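Local atomic coordinates of aspartokinase (Synechocystis, PDB entry 3L76), a protein that binds lysine and threonine on its ACT domains and probably catalyses the ATP-dependent phosphorylation of L-aspartate to 4-phospho-L-aspartate, an early step towards both. Residues V264-D269 with R407-L412; A372-K377 with N414-T419. All coordinates share one frame; numbering follows the deposited sequence.

Contact 1 of 2, residues V264-D269 with R407-L412; sequences VEYDAD and RAIAAL
V264 and Y266, on strand 263-267, face L412 and I409 on helix 405-415. The CA atoms of V264 and L412 are 7.0 Å apart. Y266 CA and I409 CA are 7.3 Å apart, so the strand gains residue numbers as the helix loses them. Strand 263-267 pairs antiparallel with strand 348-361, and A408 and L412 of the helix also rest on I358 of that strand. The contact is thus a helix lying on a sheet, the layering of an ACT domain.

I409 meets the Y266 ring with its end methyl. CG1 stands anti to the carbonyl carbon (chi1 -72°), and the chain then runs on extended to put CD1 over one ring face. I409 CD1 lies 3.6 Å from the centroid of the Y266 ring, 29° off the normal, a CH-pi contact displaced toward the rim near CG and CD2. The two side chains cross at about a right angle. A268 N lies over the opposite face. The ring's far end is held by a hydrogen bond between Y266 OH and Q402 OE1. With an alanine at Y266, CD1 of I409 would probably lose the face it rests on, and Q402 OE1 its hydroxyl partner.

At the other end of the contact, V264 CG2 meets L412 CB at 4.0 Å. L412 also packs on T378 of helix 371-381.

Across the contact itself the touching groups are methyls, methylenes and a ring face. Such a join is held by apolar packing, while the tyrosine hydroxyl is bonded outside it, to Q402.

Contact 2 of 2, residues A372-K377 with N414-T419; sequences AAKMFK and NAFGVT
K374 passes along the CZ-CE2 edge of the F416 ring with CG and CD and brings CE over one face, near the rim. The two side chains slide past each other in opposite directions. Here the two helices of an ACT domain meet: K374 sits on helix 371-381, and F416 follows the last turn of helix 405-415. That helix ends in a Schellman motif, in which G417 takes a positive phi of 54°. Its bond from G417 N to N414 O is weak.

The lysine is stretched out along its whole length, with CG anti to the backbone N (chi1 -180°). This carries K374 CD to 3.7 Å from F416 CE2 and takes the amine over the CD2-CE2 edge of the ring. K374 NZ stands 4.3 Å from the centroid of the F416 ring, 30° off the normal, an off-centre cation-pi contact. K374 NZ also donates a hydrogen bond to A415 O, at 2.8 Å. It approaches from above the carbonyl plane. One charged group therefore serves a ring face and a backbone oxygen together. A415 O lies at the C-terminal end of its helix, whose dipole would be expected to favour a positive charge there. Nearby, A415 CB comes to 4.1 Å from K374 CE.

The M375 side chain packs on V396 and C398 of strand 395-401. F416 touches V261 as well, in a loop.

Two residues before K374, A372 N donates a hydrogen bond to OXT of a bound lysine. The ring also reaches the backbone of helix 371-381: M375 N lies at its edge, in the ring plane, 3.8 Å from F416 CZ.

In the fold
Helix 405-415 serves both contacts. Contact 1 presses it onto strand 263-267, and contact 2 joins its C-terminal end to helix 371-381. The centres lie 11 Å apart, and the contacts touch directly. V264 CG2 packs on V418 CG2 at 3.5 Å, and L412 CD2 on M375 CG at 3.9 Å. Contact 2 is nearer an effector: the K374 side chain is about 8 Å from a bound lysine, and A372 belongs to its pocket. In contact 1 the L412 side chain is about 12 Å from a bound lysine and about 12 Å from a bound threonine. Together the contacts join strand 263-267 to the lysine-binding helix.

Contact 1 of 2, residues V264-D269 with R407-L412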
ATOM      1  N   VAL A 264      20.209   4.937 -32.932  1.00 43.77           N
ATOM      2  CA  VAL A 264      20.161   4.880 -34.389  1.00 25.97           C
ATOM      3  C   VAL A 264      21.542   4.484 -34.888  1.00 38.36           C
ATOM      4  O   VAL A 264      22.555   4.942 -34.343  1.00 43.45           O
ATOM      5  CB  VAL A 264      19.810   6.259 -35.047  1.00 28.76           C
ATOM      6  CG1 VAL A 264      19.997   6.174 -36.535  1.00 45.66           C
ATOM      7  CG2 VAL A 264      18.395   6.666 -34.774  1.00 35.38           C
ATOM      8  N   GLU A 265      21.589   3.655 -35.932  1.00 30.21           N
ATOM      9  CA  GLU A 265      22.868   3.205 -36.487  1.00 27.54           C
ATOM     10  C   GLU A 265      22.984   3.410 -37.993  1.00 36.19           C
ATOM     11  O   GLU A 265      21.988   3.332 -38.707  1.00 32.77           O
ATOM     12  CB  GLU A 265      23.103   1.752 -36.121  1.00  8.40           C
ATOM     13  CG  GLU A 265      23.291   1.563 -34.642  1.00 33.20           C
ATOM     14  CD  GLU A 265      23.229   0.121 -34.210  1.00 27.45           C
ATOM     15  OE1 GLU A 265      23.030  -0.744 -35.069  1.00 37.66           O
ATOM     16  OE2 GLU A 265      23.366  -0.153 -33.001  1.00 47.82           O
ATOM     17  N   TYR A 266      24.201   3.687 -38.468  1.00 29.58           N
ATOM     18  CA  TYR A 266      24.442   3.949 -39.883  1.00 29.66           C
ATOM     19  C   TYR A 266      25.788   3.395 -40.300  1.00 36.41           C
ATOM     20  O   TYR A 266      26.780   3.678 -39.656  1.00 46.44           O
ATOM     21  CB  TYR A 266      24.378   5.448 -40.184  1.00 29.66           C
ATOM     22  CG  TYR A 266      24.992   5.873 -41.514  1.00 40.37           C
ATOM     23  CD1 TYR A 266      24.566   5.333 -42.725  1.00 40.56           C
ATOM     24  CD2 TYR A 266      25.975   6.839 -41.551  1.00 45.17           C
ATOM     25  CE1 TYR A 266      25.121   5.748 -43.939  1.00 33.57           C
ATOM     26  CE2 TYR A 266      26.530   7.250 -42.741  1.00 35.81           C
ATOM     27  CZ  TYR A 266      26.104   6.706 -43.926  1.00 46.74           C
ATOM     28  OH  TYR A 266      26.677   7.127 -45.102  1.00 56.42           O
ATOM     29  N   ASP A 267      25.809   2.617 -41.384  1.00 32.93           N
ATOM     30  CA  ASP A 267      27.036   1.991 -41.890  1.00 22.56           C
ATOM     31  C   ASP A 267      27.111   2.110 -43.405  1.00 33.03           C
ATOM     32  O   ASP A 267      26.351   1.472 -44.141  1.00 40.01           O
ATOM     33  CB  ASP A 267      27.097   0.522 -41.475  1.00 33.22           C
ATOM     34  CG  ASP A 267      28.350  -0.178 -41.953  1.00 36.67           C
ATOM     35  OD1 ASP A 267      29.181   0.443 -42.655  1.00 35.91           O
ATOM     36  OD2 ASP A 267      28.490  -1.367 -41.619  1.00 38.02           O
ATOM     37  N   ALA A 268      28.038   2.925 -43.874  1.00 30.51           N
ATOM     38  CA  ALA A 268      28.137   3.191 -45.306  1.00 39.29           C
ATOM     39  C   ALA A 268      29.052   2.191 -46.028  1.00 36.71           C
ATOM     40  O   ALA A 268      29.034   2.085 -47.257  1.00 37.91           O
ATOM     41  CB  ALA A 268      28.596   4.626 -45.551  1.00 26.29           C
ATOM     42  N   ASP A 269      29.845   1.457 -45.257  1.00 26.42           N
ATOM     43  CA  ASP A 269      30.779   0.505 -45.825  1.00 38.04           C
ATOM     44  C   ASP A 269      30.048  -0.812 -46.080  1.00 48.38           C
ATOM     45  O   ASP A 269      30.237  -1.805 -45.371  1.00 36.19           O
ATOM     46  CB  ASP A 269      31.968   0.319 -44.883  1.00 38.89           C
ATOM     47  CG  ASP A 269      33.082  -0.494 -45.499  1.00 51.14           C
ATOM     48  OD1 ASP A 269      33.059  -0.724 -46.729  1.00 55.56           O
ATOM     49  OD2 ASP A 269      33.972  -0.907 -44.737  1.00 44.01           O
ATOM     50  N   ARG A 407      19.501  12.302 -44.909  1.00 34.45           N
ATOM     51  CA  ARG A 407      18.158  12.721 -44.538  0.57 37.95           C
ATOM     52  C   ARG A 407      17.455  11.625 -43.759  1.00 38.31           C
ATOM     53  O   ARG A 407      16.608  11.913 -42.912  1.00 41.38           O
ATOM     54  CB  ARG A 407      17.340  13.238 -45.742  0.57 42.49           C
ATOM     55  CG  ARG A 407      17.005  12.236 -46.839  0.57 64.53           C
ATOM     56  CD  ARG A 407      16.723  12.933 -48.201  0.57 51.52           C
ATOM     57  NE  ARG A 407      16.264  14.318 -48.066  0.57 23.15           N
ATOM     58  CZ  ARG A 407      15.003  14.722 -48.218  0.57 47.97           C
ATOM     59  NH1 ARG A 407      14.047  13.857 -48.531  0.57 39.65           N
ATOM     60  NH2 ARG A 407      14.694  16.002 -48.059  0.57 55.89           N
ATOM     61  N   ALA A 408      17.855  10.387 -44.003  1.00 26.83           N
ATOM     62  CA  ALA A 408      17.259   9.245 -43.324  1.00 27.70           C
ATOM     63  C   ALA A 408      17.674   9.183 -41.847  1.00 41.28           C
ATOM     64  O   ALA A 408      16.845   8.964 -40.954  1.00 31.72           O
ATOM     65  CB  ALA A 408      17.618   7.943 -44.048  1.00 18.08           C
ATOM     66  N   ILE A 409      18.968   9.378 -41.598  1.00 46.11           N
ATOM     67  CA  ILE A 409      19.538   9.361 -40.245  1.00 41.89           C
ATOM     68  C   ILE A 409      19.030  10.508 -39.409  1.00 49.15           C
ATOM     69  O   ILE A 409      18.741  10.363 -38.221  1.00 39.88           O
ATOM     70  CB  ILE A 409      21.057   9.525 -40.273  1.00 39.00           C
ATOM     71  CG1 ILE A 409      21.724   8.260 -40.812  1.00 49.58           C
ATOM     72  CG2 ILE A 409      21.597   9.882 -38.858  1.00 25.58           C
ATOM     73  CD1 ILE A 409      23.158   8.501 -41.239  1.00 67.34           C
ATOM     74  N   ALA A 410      18.966  11.676 -40.026  1.00 38.44           N
ATOM     75  CA  ALA A 410      18.512  12.859 -39.312  1.00 35.19           C
ATOM     76  C   ALA A 410      17.075  12.642 -38.905  1.00 50.43           C
ATOM     77  O   ALA A 410      16.690  12.966 -37.778  1.00 40.97           O
ATOM     78  CB  ALA A 410      18.616  14.097 -40.178  1.00 21.40           C
ATOM     79  N   ALA A 411      16.284  12.090 -39.828  1.00 36.69           N
ATOM     80  CA  ALA A 411      14.861  11.878 -39.580  1.00 25.74           C
ATOM     81  C   ALA A 411      14.618  10.871 -38.475  1.00 42.56           C
ATOM     82  O   ALA A 411      13.717  11.059 -37.675  1.00 49.05           O
ATOM     83  CB  ALA A 411      14.146  11.442 -40.834  1.00 31.76           C
ATOM     84  N   LEU A 412      15.414   9.808 -38.440  1.00 27.86           N
ATOM     85  CA  LEU A 412      15.254   8.782 -37.424  1.00 38.23           C
ATOM     86  C   LEU A 412      15.738   9.293 -36.075  1.00 34.29           C
ATOM     87  O   LEU A 412      15.133   9.039 -35.036  1.00 35.50           O
ATOM     88  CB  LEU A 412      16.011   7.513 -37.821  1.00 38.30           C
ATOM     89  CG  LEU A 412      15.411   6.740 -38.993  1.00 32.53           C
ATOM     90  CD1 LEU A 412      16.332   5.617 -39.399  1.00 32.81           C
ATOM     91  CD2 LEU A 412      14.040   6.200 -38.621  1.00 30.37           C
TER

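Contact 2 of 2, residues A372-K377 with N414-T419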
ATOM      1  N   ALA A 372       8.556  -0.736 -35.618  1.00 26.27           N
ATOM      2  CA  ALA A 372       8.983  -0.912 -36.994  1.00 23.21           C
ATOM      3  C   ALA A 372       8.203   0.035 -37.899  1.00 39.58           C
ATOM      4  O   ALA A 372       8.763   0.694 -38.792  1.00 32.91           O
ATOM      5  CB  ALA A 372       8.798  -2.366 -37.415  1.00 16.39           C
ATOM      6  N   ALA A 373       6.907   0.129 -37.630  1.00 34.25           N
ATOM      7  CA  ALA A 373       6.013   0.949 -38.436  1.00 40.19           C
ATOM      8  C   ALA A 373       6.426   2.415 -38.404  1.00 42.83           C
ATOM      9  O   ALA A 373       6.390   3.120 -39.419  1.00 31.49           O
ATOM     10  CB  ALA A 373       4.592   0.789 -37.950  1.00 31.34           C
ATOM     11  N   LYS A 374       6.817   2.881 -37.226  1.00 35.50           N
ATOM     12  CA  LYS A 374       7.243   4.261 -37.085  1.00 36.66           C
ATOM     13  C   LYS A 374       8.580   4.516 -37.784  1.00 38.87           C
ATOM     14  O   LYS A 374       8.798   5.579 -38.348  1.00 36.25           O
ATOM     15  CB  LYS A 374       7.319   4.650 -35.613  1.00 35.61           C
ATOM     16  CG  LYS A 374       7.756   6.084 -35.405  1.00 24.36           C
ATOM     17  CD  LYS A 374       7.837   6.404 -33.936  1.00 36.38           C
ATOM     18  CE  LYS A 374       8.338   7.822 -33.697  1.00 51.72           C
ATOM     19  NZ  LYS A 374       8.863   7.947 -32.308  1.00 58.26           N
ATOM     20  N   MET A 375       9.473   3.537 -37.756  1.00 28.67           N
ATOM     21  CA  MET A 375      10.683   3.641 -38.562  1.00 38.02           C
ATOM     22  C   MET A 375      10.348   3.857 -40.037  1.00 33.64           C
ATOM     23  O   MET A 375      10.798   4.824 -40.655  1.00 30.40           O
ATOM     24  CB  MET A 375      11.549   2.404 -38.416  1.00 28.79           C
ATOM     25  CG  MET A 375      12.877   2.538 -39.127  1.00 21.20           C
ATOM     26  SD  MET A 375      13.797   0.997 -39.126  1.00 28.38           S
ATOM     27  CE  MET A 375      15.342   1.591 -39.786  1.00 11.72           C
ATOM     28  N   PHE A 376       9.539   2.960 -40.588  1.00 25.49           N
ATOM     29  CA  PHE A 376       9.124   3.031 -42.001  1.00 26.35           C
ATOM     30  C   PHE A 376       8.415   4.330 -42.363  1.00 28.02           C
ATOM     31  O   PHE A 376       8.660   4.896 -43.426  1.00 36.88           O
ATOM     32  CB  PHE A 376       8.245   1.825 -42.378  1.00 23.51           C
ATOM     33  CG  PHE A 376       8.862   0.480 -42.021  1.00 20.48           C
ATOM     34  CD1 PHE A 376      10.245   0.341 -41.864  1.00 20.90           C
ATOM     35  CD2 PHE A 376       8.062  -0.638 -41.839  1.00 23.68           C
ATOM     36  CE1 PHE A 376      10.812  -0.896 -41.539  1.00 22.38           C
ATOM     37  CE2 PHE A 376       8.609  -1.883 -41.511  1.00 16.53           C
ATOM     38  CZ  PHE A 376       9.977  -2.021 -41.362  1.00 16.96           C
ATOM     39  N   LYS A 377       7.546   4.815 -41.481  1.00 37.28           N
ATOM     40  CA  LYS A 377       6.853   6.085 -41.718  1.00 26.72           C
ATOM     41  C   LYS A 377       7.837   7.257 -41.753  1.00 38.27           C
ATOM     42  O   LYS A 377       7.768   8.111 -42.633  1.00 32.63           O
ATOM     43  CB  LYS A 377       5.787   6.331 -40.647  1.00 40.21           C
ATOM     44  CG  LYS A 377       5.094   7.689 -40.747  1.00 44.77           C
ATOM     45  CD  LYS A 377       4.395   8.072 -39.430  1.00 75.95           C
ATOM     46  CE  LYS A 377       3.905   9.525 -39.434  1.00 72.46           C
ATOM     47  NZ  LYS A 377       2.891   9.789 -40.498  1.00 60.18           N
ATOM     48  N   ASN A 414      15.724  12.378 -34.992  1.00 36.07           N
ATOM     49  CA  ASN A 414      14.640  13.249 -34.492  1.00 26.88           C
ATOM     50  C   ASN A 414      13.395  12.518 -34.033  1.00 41.06           C
ATOM     51  O   ASN A 414      12.870  12.796 -32.969  1.00 53.64           O
ATOM     52  CB  ASN A 414      14.196  14.245 -35.563  1.00 28.86           C
ATOM     53  CG  ASN A 414      14.911  15.571 -35.469  1.00 49.79           C
ATOM     54  OD1 ASN A 414      15.873  15.725 -34.718  1.00 47.10           O
ATOM     55  ND2 ASN A 414      14.441  16.545 -36.239  1.00 88.11           N
ATOM     56  N   ALA A 415      12.894  11.606 -34.851  1.00 43.37           N
ATOM     57  CA  ALA A 415      11.641  10.938 -34.527  1.00 29.68           C
ATOM     58  C   ALA A 415      11.726  10.089 -33.269  1.00 28.86           C
ATOM     59  O   ALA A 415      10.759   9.969 -32.542  1.00 42.48           O
ATOM     60  CB  ALA A 415      11.153  10.091 -35.685  1.00 25.00           C
ATOM     61  N   PHE A 416      12.877   9.492 -33.012  1.00 45.38           N
ATOM     62  CA  PHE A 416      13.019   8.649 -31.834  1.00 34.82           C
ATOM     63  C   PHE A 416      13.797   9.330 -30.695  1.00 27.15           C
ATOM     64  O   PHE A 416      14.088   8.704 -29.678  1.00 26.33           O
ATOM     65  CB  PHE A 416      13.693   7.333 -32.206  1.00 23.82           C
ATOM     66  CG  PHE A 416      12.852   6.441 -33.052  1.00 41.83           C
ATOM     67  CD1 PHE A 416      13.041   6.375 -34.436  1.00 32.39           C
ATOM     68  CD2 PHE A 416      11.877   5.654 -32.471  1.00 28.15           C
ATOM     69  CE1 PHE A 416      12.256   5.540 -35.211  1.00 29.99           C
ATOM     70  CE2 PHE A 416      11.082   4.819 -33.247  1.00 42.93           C
ATOM     71  CZ  PHE A 416      11.272   4.759 -34.618  1.00 37.02           C
ATOM     72  N   GLY A 417      14.149  10.597 -30.883  1.00 28.16           N
ATOM     73  CA  GLY A 417      14.881  11.349 -29.876  1.00 34.98           C
ATOM     74  C   GLY A 417      16.175  10.732 -29.375  1.00 35.30           C
ATOM     75  O   GLY A 417      16.492  10.843 -28.193  1.00 58.43           O
ATOM     76  N   VAL A 418      16.937  10.107 -30.269  1.00 50.03           N
ATOM     77  CA  VAL A 418      18.230   9.528 -29.894  1.00 42.40           C
ATOM     78  C   VAL A 418      19.374  10.040 -30.791  1.00 45.71           C
ATOM     79  O   VAL A 418      19.141  10.691 -31.794  1.00 42.42           O
ATOM     80  CB  VAL A 418      18.158   8.012 -29.938  1.00 55.71           C
ATOM     81  CG1 VAL A 418      16.904   7.553 -29.227  1.00 38.33           C
ATOM     82  CG2 VAL A 418      18.139   7.545 -31.378  1.00 43.37           C
ATOM     83  N   THR A 419      20.619   9.766 -30.456  1.00 77.46           N
ATOM     84  CA  THR A 419      21.694  10.281 -31.300  1.00 37.33           C
ATOM     85  C   THR A 419      22.347   9.152 -32.096  1.00 44.49           C
ATOM     86  O   THR A 419      22.334   7.987 -31.662  1.00 36.75           O
ATOM     87  CB  THR A 419      22.726  11.047 -30.461  1.00 42.63           C
ATOM     88  OG1 THR A 419      22.450  12.447 -30.551  1.00 51.33           O
ATOM     89  CG2 THR A 419      24.141  10.795 -30.969  1.00 93.07           C
TER